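Local coordinates for protein terminal uridylyltransferase 1 (Trypanosoma brucei, PDB 5HZD) that adds uridines to the 3' ends of guide RNAs, ribosomal RNAs and some messenger RNAs in trypanosome mitochondrial RNA editing, at residues G293-T298 and L359-S364. Numbering follows the deposited sequence.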
# COMPACT_ATOMS: atom_id res chain seq x y z
N GLY A 293 -4.79 -8.44 2.32
CA GLY A 293 -4.32 -7.07 2.35
C GLY A 293 -5.32 -6.12 2.97
O GLY A 293 -4.94 -5.09 3.54
N ILE A 294 -6.60 -6.42 2.84
CA ILE A 294 -7.63 -5.62 3.50
C ILE A 294 -7.43 -5.59 5.01
O ILE A 294 -7.45 -4.52 5.64
CB ILE A 294 -9.04 -6.17 3.19
CG1 ILE A 294 -9.29 -6.17 1.69
CG2 ILE A 294 -10.10 -5.36 3.90
CD1 ILE A 294 -10.47 -7.06 1.27
N ARG A 295 -7.23 -6.77 5.59
CA ARG A 295 -7.06 -6.87 7.03
C ARG A 295 -5.79 -6.15 7.47
O ARG A 295 -5.81 -5.44 8.50
CB ARG A 295 -6.99 -8.34 7.43
CG ARG A 295 -7.28 -8.54 8.91
CD ARG A 295 -7.11 -10.00 9.27
NE ARG A 295 -7.61 -10.31 10.59
CZ ARG A 295 -7.47 -11.52 11.13
NH1 ARG A 295 -6.86 -12.47 10.41
NH2 ARG A 295 -7.94 -11.76 12.36
N ASN A 296 -4.70 -6.31 6.71
CA ASN A 296 -3.44 -5.65 7.04
C ASN A 296 -3.64 -4.14 7.06
O ASN A 296 -3.21 -3.45 7.99
CB ASN A 296 -2.37 -5.97 6.01
CG ASN A 296 -1.83 -7.37 6.13
OD1 ASN A 296 -2.28 -8.15 6.95
ND2 ASN A 296 -0.84 -7.68 5.30
N SER A 297 -4.30 -3.60 6.03
CA SER A 297 -4.46 -2.14 5.94
C SER A 297 -5.37 -1.62 7.06
O SER A 297 -5.14 -0.54 7.61
CB SER A 297 -5.05 -1.74 4.57
OG SER A 297 -4.16 -2.08 3.52
N THR A 298 -6.37 -2.40 7.44
CA THR A 298 -7.31 -2.00 8.47
C THR A 298 -6.61 -1.99 9.83
O THR A 298 -6.84 -1.08 10.64
CB THR A 298 -8.52 -2.93 8.45
OG1 THR A 298 -9.13 -2.87 7.15
CG2 THR A 298 -9.53 -2.52 9.50
N LEU A 359 -5.79 -9.62 16.30
CA LEU A 359 -7.02 -10.43 16.30
C LEU A 359 -8.32 -9.63 16.46
O LEU A 359 -9.41 -10.15 16.20
CB LEU A 359 -6.95 -11.54 17.36
CG LEU A 359 -5.82 -12.55 17.10
CD1 LEU A 359 -5.91 -13.71 18.06
CD2 LEU A 359 -5.83 -13.05 15.65
N GLU A 360 -8.20 -8.37 16.88
CA GLU A 360 -9.34 -7.45 16.98
C GLU A 360 -9.94 -7.03 15.64
O GLU A 360 -11.09 -6.57 15.59
CB GLU A 360 -8.93 -6.17 17.73
CG GLU A 360 -8.83 -6.36 19.21
CD GLU A 360 -8.36 -5.11 19.91
OE1 GLU A 360 -9.10 -4.09 19.89
OE2 GLU A 360 -7.24 -5.14 20.47
N ILE A 361 -9.15 -7.13 14.58
CA ILE A 361 -9.61 -6.87 13.22
C ILE A 361 -10.09 -8.21 12.65
O ILE A 361 -9.31 -9.15 12.54
CB ILE A 361 -8.49 -6.35 12.32
CG1 ILE A 361 -7.69 -5.22 13.00
CG2 ILE A 361 -9.03 -5.93 10.98
CD1 ILE A 361 -8.52 -4.02 13.44
N PRO A 362 -11.40 -8.33 12.36
CA PRO A 362 -11.90 -9.63 11.92
C PRO A 362 -11.32 -10.04 10.57
O PRO A 362 -11.04 -9.20 9.70
CB PRO A 362 -13.41 -9.40 11.76
CG PRO A 362 -13.69 -8.04 12.28
CD PRO A 362 -12.42 -7.28 12.39
N GLU A 363 -11.11 -11.35 10.42
CA GLU A 363 -10.72 -11.92 9.15
C GLU A 363 -11.94 -11.90 8.21
O GLU A 363 -11.82 -11.64 7.00
CB GLU A 363 -10.25 -13.38 9.34
CG GLU A 363 -9.89 -14.04 8.00
CD GLU A 363 -9.40 -15.47 8.13
OE1 GLU A 363 -9.09 -15.90 9.26
OE2 GLU A 363 -9.33 -16.17 7.09
N SER A 364 -13.11 -12.14 8.79
CA SER A 364 -14.34 -12.21 8.01
C SER A 364 -14.73 -10.82 7.50
O SER A 364 -14.59 -9.82 8.22
CB SER A 364 -15.49 -12.75 8.83
OG SER A 364 -16.69 -12.77 8.07
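The guanidinium of Arg295 carries the Glu363 backbone N over one face, 3.4 Å above its plane and shifted toward the rim, while the carbonyl oxygen of Ile361 sits at its edge, in the plane. NE and NH2 of Arg295 both grip that single oxygen side-on, NE to O of Ile361 at 2.8 Å and NH2 to the same O at 3.0 Å. Neither bond is straight (148° for NE), as expected when two adjacent nitrogens converge on one acceptor; NE comes from above the carbonyl plane, NH2 nearly along the C=O axis. With CG anti to the backbone N (chi1 -161°) and the chain extended from there to NE, the side chain of Arg295 reaches from the helix to the loop. On its way its CG lies 3.8 Å from CG2 of Ile361, the two side chains running antiparallel past one another. Thr298, three residues after Arg295 on the same helix, meets the same Ile361 methyl through its CG2, at 3.8 Å. Glu363 CB touches NH1 of Arg295 at 3.7 Å; its OE1 is far off the guanidinium plane, 4.2 Å from NH1, and may contribute electrostatically without receiving an N-H. Thr298 OG1 turns back onto the Ile294 carbonyl oxygen (2.8 Å), which also accepts the backbone N of Thr298 from the opposite face.

Residues 293-297 belong to the UTP-binding site; the two-nitrogen grip ties the loop to their helix, and Tyr469 of the nucleotide recognition motif touches Arg295 and Ile361. Helix 292-304 packs Ile294 and Ser297 against strand 105-109, an outermost strand of the five-stranded mixed sheet, consistent with the nucleotidyltransferase palm. Segment 359-364, a 3-10 turn running into loop, lies in sequence between helices 336-349 and 385-409.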